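Local coordinates for protein chloramphenicol acetyltransferase (Aliivibrio fischeri, PDB 6PXA) that probably acetylates chloramphenicol from acetyl-CoA as a trimeric hexapeptide-repeat acyltransferase, and binds the bile salt taurocholic acid, at residues N22-V27 with E58-G63; I180-V185 with E210-F215; V124-W129 with K187-P192; F36-T41 with G131-I136. All coordinates share one frame; numbering follows the deposited sequence.

Interaction 1: residues N22-V27 with E58-G63; sequences NPNIEV and EVWESG
At the turn that leads into strand 25-27, an edge strand of the left-handed parallel beta helix, Pro23 and Asn24 meet the indole of Trp60 in helix 57-60. The amide of Asn24 stands almost upright on one face of the ring, the two planes 81° apart, with ND2 and OD1 both lowered to it. ND2 sits 3.3 Å above the indole plane, over the six-membered ring and within 3.4 Å of Trp60 CZ2, and OD1 lies beyond the rim. Trp60 reaches this position because CG is anti to its own backbone N (chi1 171°). Pro23 adds an oblique contact, its CG 3.8 Å from Trp60 NE1. No hydrogen bond crosses between the two segments; polar bonds shape each from within. Asn22 OD1 accepts from Asn24 N at 2.8 Å in an Asx turn, overlapping a type I turn closed by Ile25 N and Asn22 O. Beyond Trp60, Ser62 OG donates to Val59 O at 2.7 Å, beside the type I turn from Trp60 to Gly63. Asn24 ND2 is itself engaged by Leu51 O, while backbone bonds from Asn24 and Glu26 to Leu71 join this edge to strand 71-73.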
# COMPACT_ATOMS: atom_id res chain seq x y z
N ASN B 22 0.41 18.62 17.87
CA ASN B 22 -1.02 18.74 17.64
C ASN B 22 -1.77 18.53 18.95
O ASN B 22 -1.64 17.45 19.55
CB ASN B 22 -1.47 17.73 16.59
CG ASN B 22 -2.87 17.98 16.08
OD1 ASN B 22 -3.73 18.50 16.81
ND2 ASN B 22 -3.12 17.62 14.83
N PRO B 23 -2.57 19.49 19.40
CA PRO B 23 -3.34 19.28 20.64
C PRO B 23 -4.28 18.09 20.55
O PRO B 23 -4.77 17.62 21.59
CB PRO B 23 -4.10 20.61 20.82
CG PRO B 23 -4.13 21.24 19.47
CD PRO B 23 -2.86 20.80 18.78
N ASN B 24 -4.53 17.58 19.36
CA ASN B 24 -5.46 16.48 19.20
C ASN B 24 -4.76 15.14 19.18
O ASN B 24 -5.43 14.11 18.99
CB ASN B 24 -6.32 16.70 17.96
CG ASN B 24 -7.34 17.79 18.15
OD1 ASN B 24 -8.01 17.85 19.18
ND2 ASN B 24 -7.45 18.69 17.17
N ILE B 25 -3.45 15.12 19.43
CA ILE B 25 -2.70 13.87 19.57
C ILE B 25 -2.15 13.78 20.98
O ILE B 25 -1.70 14.78 21.55
CB ILE B 25 -1.54 13.76 18.56
CG1 ILE B 25 -2.03 13.96 17.14
CG2 ILE B 25 -0.95 12.36 18.63
CD1 ILE B 25 -0.90 13.90 16.07
N GLU B 26 -2.24 12.59 21.56
CA GLU B 26 -1.64 12.28 22.85
C GLU B 26 -0.76 11.04 22.65
O GLU B 26 -1.24 10.01 22.18
CB GLU B 26 -2.73 12.03 23.89
CG GLU B 26 -2.30 11.18 25.05
CD GLU B 26 -3.46 10.82 25.95
OE1 GLU B 26 -4.49 11.53 25.91
OE2 GLU B 26 -3.35 9.82 26.70
N VAL B 27 0.53 11.15 22.99
CA VAL B 27 1.47 10.04 22.85
C VAL B 27 2.23 9.85 24.15
O VAL B 27 2.76 10.82 24.71
CB VAL B 27 2.46 10.25 21.69
CG1 VAL B 27 3.32 9.02 21.53
CG2 VAL B 27 1.75 10.56 20.40
N GLU B 58 -4.03 27.23 11.57
CA GLU B 58 -4.71 28.51 11.62
C GLU B 58 -6.22 28.35 11.61
O GLU B 58 -6.94 29.05 12.34
CB GLU B 58 -4.26 29.38 10.45
CG GLU B 58 -3.17 30.39 10.82
CD GLU B 58 -3.17 31.61 9.91
OE1 GLU B 58 -4.15 31.79 9.16
OE2 GLU B 58 -2.19 32.39 9.95
N VAL B 59 -6.73 27.40 10.82
CA VAL B 59 -8.17 27.17 10.79
C VAL B 59 -8.65 26.61 12.12
O VAL B 59 -9.68 27.05 12.66
CB VAL B 59 -8.54 26.26 9.61
CG1 VAL B 59 -10.02 26.33 9.34
CG2 VAL B 59 -7.75 26.66 8.36
N TRP B 60 -7.91 25.65 12.68
CA TRP B 60 -8.29 25.04 13.96
C TRP B 60 -8.34 26.07 15.11
O TRP B 60 -9.27 26.05 15.92
CB TRP B 60 -7.32 23.90 14.31
CG TRP B 60 -7.49 23.35 15.70
CD1 TRP B 60 -6.70 23.61 16.78
CD2 TRP B 60 -8.52 22.46 16.16
NE1 TRP B 60 -7.16 22.93 17.88
CE2 TRP B 60 -8.28 22.22 17.53
CE3 TRP B 60 -9.62 21.85 15.55
CZ2 TRP B 60 -9.11 21.40 18.31
CZ3 TRP B 60 -10.44 21.02 16.32
CH2 TRP B 60 -10.18 20.81 17.69
N GLU B 61 -7.36 26.97 15.19
CA GLU B 61 -7.30 27.92 16.30
C GLU B 61 -8.36 29.01 16.21
O GLU B 61 -8.44 29.83 17.14
CB GLU B 61 -5.91 28.55 16.39
CG GLU B 61 -4.83 27.61 16.94
CD GLU B 61 -4.95 27.39 18.44
OE1 GLU B 61 -4.33 28.15 19.22
OE2 GLU B 61 -5.67 26.45 18.85
N SER B 62 -9.15 29.05 15.13
CA SER B 62 -10.28 29.97 15.07
C SER B 62 -11.42 29.53 15.97
O SER B 62 -12.26 30.36 16.32
CB SER B 62 -10.78 30.13 13.62
OG SER B 62 -11.46 28.97 13.16
N GLY B 63 -11.46 28.25 16.34
CA GLY B 63 -12.40 27.74 17.32
C GLY B 63 -13.82 27.56 16.83
O GLY B 63 -14.75 27.55 17.64

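Interaction 2: residues I180-V185 with E210-F215; sequences IQTLLV and ELEQYF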
# COMPACT_ATOMS: atom_id res chain seq x y z
N ILE B 180 -1.63 -13.64 29.24
CA ILE B 180 -2.14 -12.36 28.77
C ILE B 180 -2.86 -11.64 29.90
O ILE B 180 -2.61 -10.46 30.18
CB ILE B 180 -3.07 -12.55 27.56
CG1 ILE B 180 -2.30 -13.02 26.34
CG2 ILE B 180 -3.81 -11.25 27.24
CD1 ILE B 180 -3.16 -13.05 25.09
N GLN B 181 -3.79 -12.34 30.56
CA GLN B 181 -4.53 -11.74 31.65
C GLN B 181 -3.59 -11.22 32.73
O GLN B 181 -3.85 -10.17 33.34
CB GLN B 181 -5.51 -12.75 32.25
CG GLN B 181 -6.96 -12.33 32.14
CD GLN B 181 -7.73 -12.63 33.41
OE1 GLN B 181 -8.05 -11.73 34.19
NE2 GLN B 181 -8.02 -13.91 33.64
N THR B 182 -2.49 -11.93 32.96
CA THR B 182 -1.52 -11.53 33.97
C THR B 182 -0.85 -10.22 33.59
O THR B 182 -0.77 -9.28 34.39
CB THR B 182 -0.49 -12.64 34.16
OG1 THR B 182 -1.11 -13.72 34.87
CG2 THR B 182 0.71 -12.14 34.94
N LEU B 183 -0.37 -10.12 32.34
CA LEU B 183 0.27 -8.89 31.89
C LEU B 183 -0.68 -7.70 31.96
O LEU B 183 -0.23 -6.56 32.16
CB LEU B 183 0.81 -9.09 30.46
CG LEU B 183 1.89 -10.17 30.30
CD1 LEU B 183 2.32 -10.33 28.81
CD2 LEU B 183 3.08 -9.82 31.15
N LEU B 184 -1.98 -7.94 31.84
CA LEU B 184 -2.94 -6.85 31.84
C LEU B 184 -3.25 -6.34 33.25
O LEU B 184 -3.76 -5.23 33.39
CB LEU B 184 -4.24 -7.28 31.15
CG LEU B 184 -4.06 -7.58 29.64
CD1 LEU B 184 -5.38 -7.89 28.97
CD2 LEU B 184 -3.39 -6.41 28.96
N VAL B 185 -2.93 -7.12 34.28
CA VAL B 185 -3.08 -6.67 35.66
C VAL B 185 -1.84 -5.93 36.15
O VAL B 185 -1.94 -4.87 36.78
CB VAL B 185 -3.42 -7.86 36.57
CG1 VAL B 185 -3.31 -7.47 38.04
CG2 VAL B 185 -4.82 -8.39 36.27
N GLU B 210 7.99 -14.99 36.05
CA GLU B 210 9.02 -14.23 36.74
C GLU B 210 8.62 -12.77 36.86
O GLU B 210 8.72 -12.16 37.94
CB GLU B 210 10.36 -14.35 36.01
CG GLU B 210 11.20 -15.54 36.36
CD GLU B 210 12.58 -15.49 35.70
OE1 GLU B 210 12.74 -16.03 34.58
OE2 GLU B 210 13.50 -14.89 36.29
N LEU B 211 8.13 -12.18 35.77
CA LEU B 211 7.69 -10.80 35.83
C LEU B 211 6.59 -10.62 36.87
O LEU B 211 6.61 -9.64 37.64
CB LEU B 211 7.21 -10.34 34.45
CG LEU B 211 7.07 -8.82 34.34
CD1 LEU B 211 8.43 -8.17 34.43
CD2 LEU B 211 6.36 -8.38 33.05
N GLU B 212 5.65 -11.56 36.93
CA GLU B 212 4.54 -11.46 37.88
C GLU B 212 5.04 -11.56 39.32
O GLU B 212 4.49 -10.91 40.21
CB GLU B 212 3.51 -12.55 37.60
CG GLU B 212 2.27 -12.48 38.47
CD GLU B 212 1.44 -13.75 38.42
OE1 GLU B 212 1.96 -14.81 38.02
OE2 GLU B 212 0.26 -13.69 38.81
N GLN B 213 6.08 -12.36 39.56
CA GLN B 213 6.64 -12.44 40.91
C GLN B 213 7.36 -11.16 41.29
O GLN B 213 7.22 -10.68 42.42
CB GLN B 213 7.59 -13.64 41.04
CG GLN B 213 6.93 -15.00 40.97
CD GLN B 213 5.92 -15.25 42.08
OE1 GLN B 213 6.16 -14.93 43.26
NE2 GLN B 213 4.78 -15.82 41.71
N TYR B 214 8.13 -10.57 40.37
CA TYR B 214 8.78 -9.29 40.66
C TYR B 214 7.75 -8.25 41.05
O TYR B 214 7.96 -7.48 42.00
CB TYR B 214 9.60 -8.79 39.47
CG TYR B 214 10.33 -7.50 39.79
CD1 TYR B 214 9.72 -6.25 39.61
CD2 TYR B 214 11.61 -7.52 40.32
CE1 TYR B 214 10.39 -5.08 39.94
CE2 TYR B 214 12.28 -6.36 40.64
CZ TYR B 214 11.67 -5.14 40.46
OH TYR B 214 12.36 -4.00 40.80
N PHE B 215 6.63 -8.21 40.32
CA PHE B 215 5.53 -7.32 40.68
C PHE B 215 5.09 -7.54 42.12
O PHE B 215 4.94 -6.59 42.89
CB PHE B 215 4.35 -7.54 39.73
CG PHE B 215 3.21 -6.62 39.97
CD1 PHE B 215 3.22 -5.34 39.46
CD2 PHE B 215 2.12 -7.04 40.73
CE1 PHE B 215 2.17 -4.49 39.68
CE2 PHE B 215 1.07 -6.20 40.95
CZ PHE B 215 1.09 -4.92 40.42
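Thr182 puts its methyl group, CG2, against the aliphatic part of Glu212, 3.9 Å from CG and about equally far from CB and CD. The two side chains cross at about a right angle, so a single methyl rests across the Glu212 chain, which leaves the backbone with CG anti to N (chi1 -176°) and stays extended beyond it. At the next residue along, Leu183 CD2 touches Leu211 CD2 at 4.1 Å, a methyl-to-methyl contact that also crosses at about a right angle. No hydrogen bond joins the two segments, and their close contacts are between carbons; the backbones come as near as 7.2 Å between the CA atoms of Thr182 and Glu212. This is helix-against-helix packing in the C-terminal region, where helices 177-186 and 208-219 follow the beta-helical domain. Thr182 OG1 hydrogen-bonds to Asn178 O in its own helix, consistent with CG2 being the branch left facing Glu212. Around the leucine pair, Ile208 touches Leu183, and Ile186, Ile202 and Leu203 touch Leu211, which also packs on Ile98 of the second subunit. Farther along helix 208-219, Tyr214 OH is hydrogen-bonded to His195 ND1 and Asn198 ND2. Glu210, which binds magnesium in a crystal structure of this protein, sits on the same helix but takes no part in the contact, and the magnesium is not bound to this chain in the model.

Interaction 3: residues V124-W129 with K187-P192; sequences VGNDVW and KWWDWP
Asn126 lies nearly flat on the indole of Trp189, its amide plane tilted only 16° from the ring. The anchor of this overlay is a CH-pi contact: Asn126 CB is 3.5 Å from the centroid of the five-membered ring and almost straight above it. Farther out, CG hangs over Trp189 CD1 at 3.4 Å. Asn126 ND2 and Trp189 NE1 approach to 3.2 Å, yet both are donors and no bond joins them. The opposite face of the same indole carries Lys187 CA, so the ring is sandwiched between the asparagine and its own chain. Trp188 is met differently. Asp127 comes to its edge, CG 4.0 Å from Trp188 CZ2, with the carboxylate turned 66° from the ring plane, and Asp127 CB approaches Trp189 CE3 obliquely. Asn126 and Asp127 form a corner of the left-handed beta helix, between strands 122-124 and 129-130; Asp127 has the positive phi of a left-handed residue. The tryptophans belong to a 3-10 turn, 188-190, entered through the bond from Asp190 N to Lys187 O. Both indoles leave the backbone with CG between N and the carbonyl carbon (chi1 67° in Trp188), and they lie against each other with Trp189 CE3 3.6 Å above a face of Trp188. The polar ends also have partners beyond the rings: Asn126 OD1 accepts from Lys75 N, and Asp127 OD1 from Ser99 OG and Thr100 N of the second subunit.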
# COMPACT_ATOMS: atom_id res chain seq x y z
N VAL B 124 -4.33 3.58 20.46
CA VAL B 124 -3.33 2.53 20.46
C VAL B 124 -2.84 2.35 21.90
O VAL B 124 -2.38 3.31 22.54
CB VAL B 124 -2.17 2.84 19.50
CG1 VAL B 124 -1.17 1.68 19.50
CG2 VAL B 124 -2.72 3.06 18.09
N GLY B 125 -2.97 1.13 22.42
CA GLY B 125 -2.58 0.84 23.79
C GLY B 125 -1.08 0.81 23.95
O GLY B 125 -0.35 1.34 23.10
N ASN B 126 -0.60 0.18 25.01
CA ASN B 126 0.82 0.19 25.37
C ASN B 126 1.50 -1.05 24.81
O ASN B 126 0.88 -2.10 24.65
CB ASN B 126 0.98 0.21 26.89
CG ASN B 126 0.22 1.35 27.52
OD1 ASN B 126 0.69 2.48 27.51
ND2 ASN B 126 -0.96 1.06 28.05
N ASP B 127 2.79 -0.90 24.51
CA ASP B 127 3.62 -2.00 24.03
C ASP B 127 3.07 -2.56 22.72
O ASP B 127 2.95 -3.77 22.54
CB ASP B 127 3.74 -3.09 25.10
CG ASP B 127 4.70 -4.21 24.67
OD1 ASP B 127 5.77 -3.87 24.11
OD2 ASP B 127 4.38 -5.40 24.84
N VAL B 128 2.70 -1.67 21.80
CA VAL B 128 2.13 -2.06 20.51
C VAL B 128 3.14 -1.80 19.42
O VAL B 128 3.74 -0.71 19.36
CB VAL B 128 0.80 -1.33 20.24
CG1 VAL B 128 0.31 -1.59 18.80
CG2 VAL B 128 -0.25 -1.78 21.23
N TRP B 129 3.39 -2.82 18.60
CA TRP B 129 4.30 -2.76 17.47
C TRP B 129 3.47 -2.68 16.20
O TRP B 129 2.65 -3.57 15.94
CB TRP B 129 5.19 -4.01 17.46
CG TRP B 129 6.15 -4.14 16.32
CD1 TRP B 129 6.69 -3.15 15.55
CD2 TRP B 129 6.69 -5.37 15.82
NE1 TRP B 129 7.53 -3.68 14.59
CE2 TRP B 129 7.55 -5.04 14.75
CE3 TRP B 129 6.52 -6.71 16.18
CZ2 TRP B 129 8.24 -6.01 14.03
CZ3 TRP B 129 7.21 -7.67 15.45
CH2 TRP B 129 8.05 -7.32 14.39
N LYS B 187 0.69 -4.56 34.36
CA LYS B 187 0.88 -3.34 33.58
C LYS B 187 2.28 -2.74 33.78
O LYS B 187 2.43 -1.62 34.29
CB LYS B 187 -0.19 -2.30 33.90
CG LYS B 187 -1.62 -2.76 33.73
CD LYS B 187 -2.55 -1.58 33.86
CE LYS B 187 -4.02 -2.00 33.87
NZ LYS B 187 -4.52 -2.38 35.22
N TRP B 188 3.30 -3.49 33.35
CA TRP B 188 4.68 -3.08 33.58
C TRP B 188 5.00 -1.74 32.94
O TRP B 188 5.95 -1.07 33.37
CB TRP B 188 5.68 -4.13 33.07
CG TRP B 188 5.70 -4.30 31.53
CD1 TRP B 188 5.10 -5.29 30.82
CD2 TRP B 188 6.36 -3.45 30.55
NE1 TRP B 188 5.32 -5.11 29.47
CE2 TRP B 188 6.09 -4.00 29.28
CE3 TRP B 188 7.14 -2.30 30.63
CZ2 TRP B 188 6.58 -3.42 28.10
CZ3 TRP B 188 7.62 -1.72 29.48
CH2 TRP B 188 7.33 -2.28 28.22
N TRP B 189 4.25 -1.34 31.90
CA TRP B 189 4.47 -0.04 31.29
C TRP B 189 4.14 1.11 32.24
O TRP B 189 4.59 2.24 32.02
CB TRP B 189 3.67 0.08 29.98
CG TRP B 189 2.29 -0.46 30.09
CD1 TRP B 189 1.20 0.19 30.60
CD2 TRP B 189 1.85 -1.77 29.73
NE1 TRP B 189 0.10 -0.64 30.56
CE2 TRP B 189 0.47 -1.85 30.03
CE3 TRP B 189 2.48 -2.88 29.15
CZ2 TRP B 189 -0.29 -2.99 29.78
CZ3 TRP B 189 1.73 -4.01 28.90
CH2 TRP B 189 0.36 -4.07 29.23
N ASP B 190 3.41 0.85 33.32
CA ASP B 190 3.06 1.90 34.28
C ASP B 190 3.97 1.92 35.50
O ASP B 190 3.85 2.82 36.33
CB ASP B 190 1.61 1.73 34.72
CG ASP B 190 0.62 2.17 33.65
OD1 ASP B 190 0.98 3.05 32.83
OD2 ASP B 190 -0.52 1.66 33.63
N TRP B 191 4.90 0.96 35.62
CA TRP B 191 5.81 0.91 36.76
C TRP B 191 6.75 2.11 36.76
O TRP B 191 7.06 2.66 35.69
CB TRP B 191 6.66 -0.37 36.71
CG TRP B 191 5.91 -1.64 36.84
CD1 TRP B 191 4.57 -1.79 37.02
CD2 TRP B 191 6.46 -2.96 36.80
NE1 TRP B 191 4.25 -3.13 37.08
CE2 TRP B 191 5.40 -3.87 36.96
CE3 TRP B 191 7.76 -3.47 36.63
CZ2 TRP B 191 5.59 -5.25 36.95
CZ3 TRP B 191 7.94 -4.84 36.62
CH2 TRP B 191 6.86 -5.71 36.80
N PRO B 192 7.26 2.51 37.93
CA PRO B 192 8.32 3.51 37.95
C PRO B 192 9.51 3.03 37.13
O PRO B 192 9.74 1.83 36.99
CB PRO B 192 8.68 3.64 39.44
CG PRO B 192 7.48 3.08 40.17
CD PRO B 192 6.99 1.97 39.28

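Interaction 4: residues F36-T41 with G131-I136; sequences FYHSKT and GSEAMI
With CG anti to the carbonyl carbon (chi1 -62°), the imidazole of His38 swings out toward Glu133, whose chain has a similar first torsion and runs extended from CG to bring its carboxylate to the ring edge. His38 NE2 donates to Glu133 OE1 at 3.0 Å. The oxygen lies close to the imidazole plane, but the N-H...O angle of 137° is bent, and the donor approaches from above the carboxylate, 40° out of its plane. Ring and carboxylate planes stand almost perpendicular, and Glu133 CG also comes within 3.5 Å of His38 NE2. Ser132 OG adds a looser, oblique contact, 4.2 Å from His38 CE1. Glu133 sits with positive phi in a type II turn, Gly131 to Ala134, at a corner of the left-handed parallel beta helix, where coils of neighbouring subunits meet; His38 belongs to the loop after strand 32-34. Ser81 holds His38 and Ser132, through its OG to His38 ND1 and its carbonyl O to Ser132 OG. The carboxylate is heavily gripped: OE2 pairs with Arg151, and OE1 has Arg48 of the second subunit as a further partner, cations that would probably favour its charged form.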
# COMPACT_ATOMS: atom_id res chain seq x y z
N PHE B 36 12.24 6.74 8.28
CA PHE B 36 13.21 7.07 7.23
C PHE B 36 12.66 6.84 5.83
O PHE B 36 12.84 7.67 4.94
CB PHE B 36 14.50 6.26 7.41
CG PHE B 36 15.49 6.43 6.28
CD1 PHE B 36 16.30 7.56 6.21
CD2 PHE B 36 15.61 5.47 5.28
CE1 PHE B 36 17.23 7.72 5.16
CE2 PHE B 36 16.52 5.63 4.23
CZ PHE B 36 17.33 6.77 4.18
N TYR B 37 12.01 5.70 5.59
CA TYR B 37 11.67 5.40 4.21
C TYR B 37 10.49 6.20 3.68
O TYR B 37 10.23 6.17 2.48
CB TYR B 37 11.43 3.89 4.06
CG TYR B 37 12.75 3.12 3.96
CD1 TYR B 37 13.50 3.13 2.78
CD2 TYR B 37 13.27 2.45 5.06
CE1 TYR B 37 14.74 2.44 2.70
CE2 TYR B 37 14.48 1.80 5.01
CZ TYR B 37 15.20 1.78 3.83
OH TYR B 37 16.39 1.12 3.81
N HIS B 38 9.79 6.97 4.52
CA HIS B 38 8.72 7.82 4.01
C HIS B 38 8.98 9.31 4.22
O HIS B 38 8.06 10.11 4.05
CB HIS B 38 7.39 7.36 4.60
CG HIS B 38 7.04 5.96 4.20
ND1 HIS B 38 7.68 4.85 4.74
CD2 HIS B 38 6.18 5.48 3.26
CE1 HIS B 38 7.20 3.75 4.18
NE2 HIS B 38 6.31 4.11 3.26
N SER B 39 10.20 9.69 4.59
CA SER B 39 10.78 11.03 4.42
C SER B 39 10.33 12.08 5.42
O SER B 39 11.11 12.98 5.74
CB SER B 39 10.49 11.57 3.01
OG SER B 39 11.10 10.75 2.02
N LYS B 40 9.11 12.01 5.92
CA LYS B 40 8.55 13.13 6.66
C LYS B 40 8.29 12.77 8.11
O LYS B 40 8.34 11.60 8.50
CB LYS B 40 7.27 13.61 5.96
CG LYS B 40 7.51 14.32 4.62
CD LYS B 40 6.19 14.41 3.84
CE LYS B 40 6.35 15.09 2.49
NZ LYS B 40 6.45 16.57 2.62
N THR B 41 8.03 13.79 8.94
CA THR B 41 7.78 13.57 10.35
C THR B 41 6.48 12.81 10.57
O THR B 41 5.58 12.78 9.71
CB THR B 41 7.66 14.87 11.14
OG1 THR B 41 6.47 15.56 10.71
CG2 THR B 41 8.87 15.78 10.96
N GLY B 131 3.68 -2.42 12.21
CA GLY B 131 4.59 -2.63 11.11
C GLY B 131 4.45 -1.60 10.00
O GLY B 131 3.54 -0.75 9.97
N SER B 132 5.38 -1.71 9.05
CA SER B 132 5.56 -0.69 8.03
C SER B 132 4.34 -0.64 7.12
O SER B 132 3.81 -1.67 6.71
CB SER B 132 6.81 -0.95 7.21
OG SER B 132 7.06 0.14 6.32
N GLU B 133 3.85 0.57 6.87
CA GLU B 133 2.80 0.82 5.89
C GLU B 133 1.47 0.18 6.28
O GLU B 133 0.55 0.06 5.44
CB GLU B 133 3.26 0.35 4.48
CG GLU B 133 4.36 1.24 3.94
CD GLU B 133 4.76 0.94 2.49
OE1 GLU B 133 5.88 1.32 2.14
OE2 GLU B 133 3.97 0.35 1.73
N ALA B 134 1.31 -0.16 7.55
CA ALA B 134 -0.01 -0.53 8.02
C ALA B 134 -0.87 0.73 8.00
O ALA B 134 -0.37 1.86 8.09
CB ALA B 134 0.04 -1.13 9.43
N MET B 135 -2.17 0.53 7.79
CA MET B 135 -3.12 1.64 7.80
C MET B 135 -4.18 1.37 8.85
O MET B 135 -4.90 0.37 8.76
CB MET B 135 -3.76 1.84 6.43
CG MET B 135 -4.25 3.27 6.27
SD MET B 135 -5.34 3.52 4.85
CE MET B 135 -4.16 4.24 3.70
N ILE B 136 -4.31 2.31 9.78
CA ILE B 136 -5.23 2.24 10.93
C ILE B 136 -6.42 3.16 10.64
O ILE B 136 -6.26 4.38 10.56
CB ILE B 136 -4.52 2.66 12.22
CG1 ILE B 136 -3.21 1.91 12.41
CG2 ILE B 136 -5.41 2.41 13.41
CD1 ILE B 136 -3.42 0.43 12.52

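Overall arrangement
Interactions 3 and 4 are the buried contacts, and both involve corners of the left-handed beta helix. They differ in chemistry, since interaction 3 rests on indoles and interaction 4 on a hydrogen bond from histidine to a carboxylate. Interaction 2 is partly buried, carbon-based, and joins the C-terminal helices; like those two it touches the second subunit. It also meets interaction 3, with Phe215 and Leu211 against Trp191, and these two, with centres about 12 Å apart, pack together. Interaction 1 lies on the opposite side of the chain's centre from interaction 2, centres about 37 Å apart, and is also partly buried, a turn whose asparagine stands on an indole face. Interactions 3 and 4 use adjoining residues, 124-129 and 131-136.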